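PDB 3PXV: nitroreductase from Desulfitobacterium hafniense, which binds flavin mononucleotide as its cofactor and probably catalyses flavin-dependent redox reactions. Local coordinates for the interface of chains A and B. Residues are numbered along the deposited sequence; one frame, centred on the assembly and turned at random. Chains: chain A/B, Nitroreductase.

The interface of chains A and B. Residues chain A 178, 180-182, 184-185; chain B 33-34, 37-38, 46.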
# COMPACT_ATOMS: atom_id res chain seq x y z
N HIS A 178 4.18 6.84 -14.50
CA HIS A 178 3.76 5.81 -15.44
C HIS A 178 2.41 6.22 -16.06
O HIS A 178 1.56 6.82 -15.38
CB HIS A 178 3.64 4.43 -14.77
CG HIS A 178 2.44 4.27 -13.87
ND1 HIS A 178 2.45 4.68 -12.56
CD2 HIS A 178 1.23 3.70 -14.08
CE1 HIS A 178 1.28 4.39 -12.01
NE2 HIS A 178 0.53 3.79 -12.91
N PRO A 180 -1.19 5.73 -17.00
CA PRO A 180 -2.18 4.74 -16.50
C PRO A 180 -2.83 3.91 -17.58
O PRO A 180 -3.23 4.44 -18.61
CB PRO A 180 -3.23 5.61 -15.82
CG PRO A 180 -2.53 6.88 -15.51
CD PRO A 180 -1.58 7.10 -16.66
N ASP A 181 -2.90 2.60 -17.34
CA ASP A 181 -3.47 1.63 -18.25
C ASP A 181 -4.94 1.42 -17.86
O ASP A 181 -5.24 0.62 -16.96
CB ASP A 181 -2.70 0.30 -18.18
CG ASP A 181 -3.36 -0.81 -18.99
OD1 ASP A 181 -4.31 -0.54 -19.76
OD2 ASP A 181 -2.94 -1.98 -18.87
N LYS A 182 -5.83 2.13 -18.56
CA LYS A 182 -7.27 2.09 -18.28
C LYS A 182 -7.91 0.72 -18.51
O LYS A 182 -9.00 0.43 -17.98
CB LYS A 182 -7.99 3.18 -19.09
CG LYS A 182 -7.65 4.58 -18.59
CD LYS A 182 -8.44 5.71 -19.33
CE LYS A 182 -8.09 7.09 -18.71
NZ LYS A 182 -8.59 8.26 -19.45
N LYS A 184 -6.93 -2.05 -17.31
CA LYS A 184 -6.94 -2.85 -16.08
C LYS A 184 -8.19 -2.60 -15.22
O LYS A 184 -8.38 -3.25 -14.19
CB LYS A 184 -5.64 -2.66 -15.29
CG LYS A 184 -4.37 -3.16 -16.10
CD LYS A 184 -3.19 -3.56 -15.20
CE LYS A 184 -2.05 -4.22 -15.98
NZ LYS A 184 -1.20 -3.24 -16.74
N ILE A 185 -9.03 -1.67 -15.64
CA ILE A 185 -10.30 -1.38 -14.97
C ILE A 185 -11.39 -2.09 -15.70
O ILE A 185 -11.47 -1.98 -16.91
CB ILE A 185 -10.68 0.13 -15.05
CG1 ILE A 185 -9.68 0.96 -14.23
CG2 ILE A 185 -12.08 0.34 -14.52
CD1 ILE A 185 -9.74 2.45 -14.50
N ALA B 33 -11.39 4.42 -9.58
CA ALA B 33 -10.64 3.36 -10.26
C ALA B 33 -9.50 3.98 -11.11
O ALA B 33 -8.50 3.34 -11.31
CB ALA B 33 -11.55 2.50 -11.12
N GLU B 34 -9.67 5.22 -11.57
CA GLU B 34 -8.62 5.88 -12.36
C GLU B 34 -7.49 6.18 -11.40
O GLU B 34 -6.33 6.06 -11.75
CB GLU B 34 -9.13 7.18 -13.02
CG GLU B 34 -8.07 8.19 -13.56
CD GLU B 34 -7.23 7.72 -14.77
OE1 GLU B 34 -7.52 6.67 -15.35
OE2 GLU B 34 -6.27 8.42 -15.14
N ILE B 37 -5.31 2.92 -10.71
CA ILE B 37 -4.35 2.55 -11.74
C ILE B 37 -3.16 3.51 -11.80
O ILE B 37 -2.19 3.25 -12.50
CB ILE B 37 -5.03 2.31 -13.13
CG1 ILE B 37 -5.69 3.57 -13.70
CG2 ILE B 37 -6.07 1.18 -13.03
CD1 ILE B 37 -5.92 3.46 -15.22
N GLN B 38 -3.23 4.61 -11.06
CA GLN B 38 -2.11 5.55 -10.98
C GLN B 38 -1.16 5.16 -9.84
O GLN B 38 -0.14 5.83 -9.58
CB GLN B 38 -2.62 7.00 -10.82
CG GLN B 38 -3.39 7.52 -12.04
CD GLN B 38 -4.26 8.75 -11.78
OE1 GLN B 38 -4.68 9.03 -10.65
NE2 GLN B 38 -4.58 9.47 -12.86
N GLN B 46 2.65 -3.83 -12.42
CA GLN B 46 1.19 -3.73 -12.32
C GLN B 46 0.54 -5.12 -12.38
O GLN B 46 -0.35 -5.37 -13.18
CB GLN B 46 0.64 -2.82 -13.44
CG GLN B 46 1.20 -1.37 -13.43
CD GLN B 46 0.61 -0.48 -14.53
OE1 GLN B 46 -0.53 -0.71 -15.03
NE2 GLN B 46 1.37 0.53 -14.92
O HOH W 1 -1.65 1.69 -14.78
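A:His178 meets the backbone of B:Ile37 in the two-fold dimer of this FMN-dependent nitroreductase, where the C-terminal tail of one chain lies across the end of helix 26-36 and the loop beyond it in the other. The imidazole NE2 of A:His178, a residue that also binds FMN, donates a nearly straight bond to B:Ile37 O at 2.8 Å; the oxygen lies in the ring plane and offers a lone pair. That carbonyl also binds a water, which is held as well by A:Asp181 N and B:Gln46 OE1, so two polar groups of chain B are bridged to the tail. B:Gln46 NE2 comes up to A:His178 CD2 as a plain contact, tip to tip, the amide turned 62° from the ring. Its OE1 also accepts A:Lys184 NZ at 3.1 Å, the amine standing above the carbonyl plane. The lysine crosses the glutamine at about a right angle, and a turn about CD-CE (chi4 77°) brings NZ also to A:Asp181 OD2 in a salt bridge of 3.0 Å, which should steady the amine. B:Ile37, with CG1 between its backbone N and carbonyl carbon (chi1 63°), places CD1 tightly against A:Pro180 CB at 3.5 Å and beside A:Asp181 O and A:Lys182 CA, while its CG2 branch packs on A:Ile185 CG1. A:Ile185 CD1 reaches on to B:Ala33. The extended A:Lys182 passes its CE by B:Glu34 OE1, with NZ 4.5 Å from that oxygen, allowing at most a loose attraction.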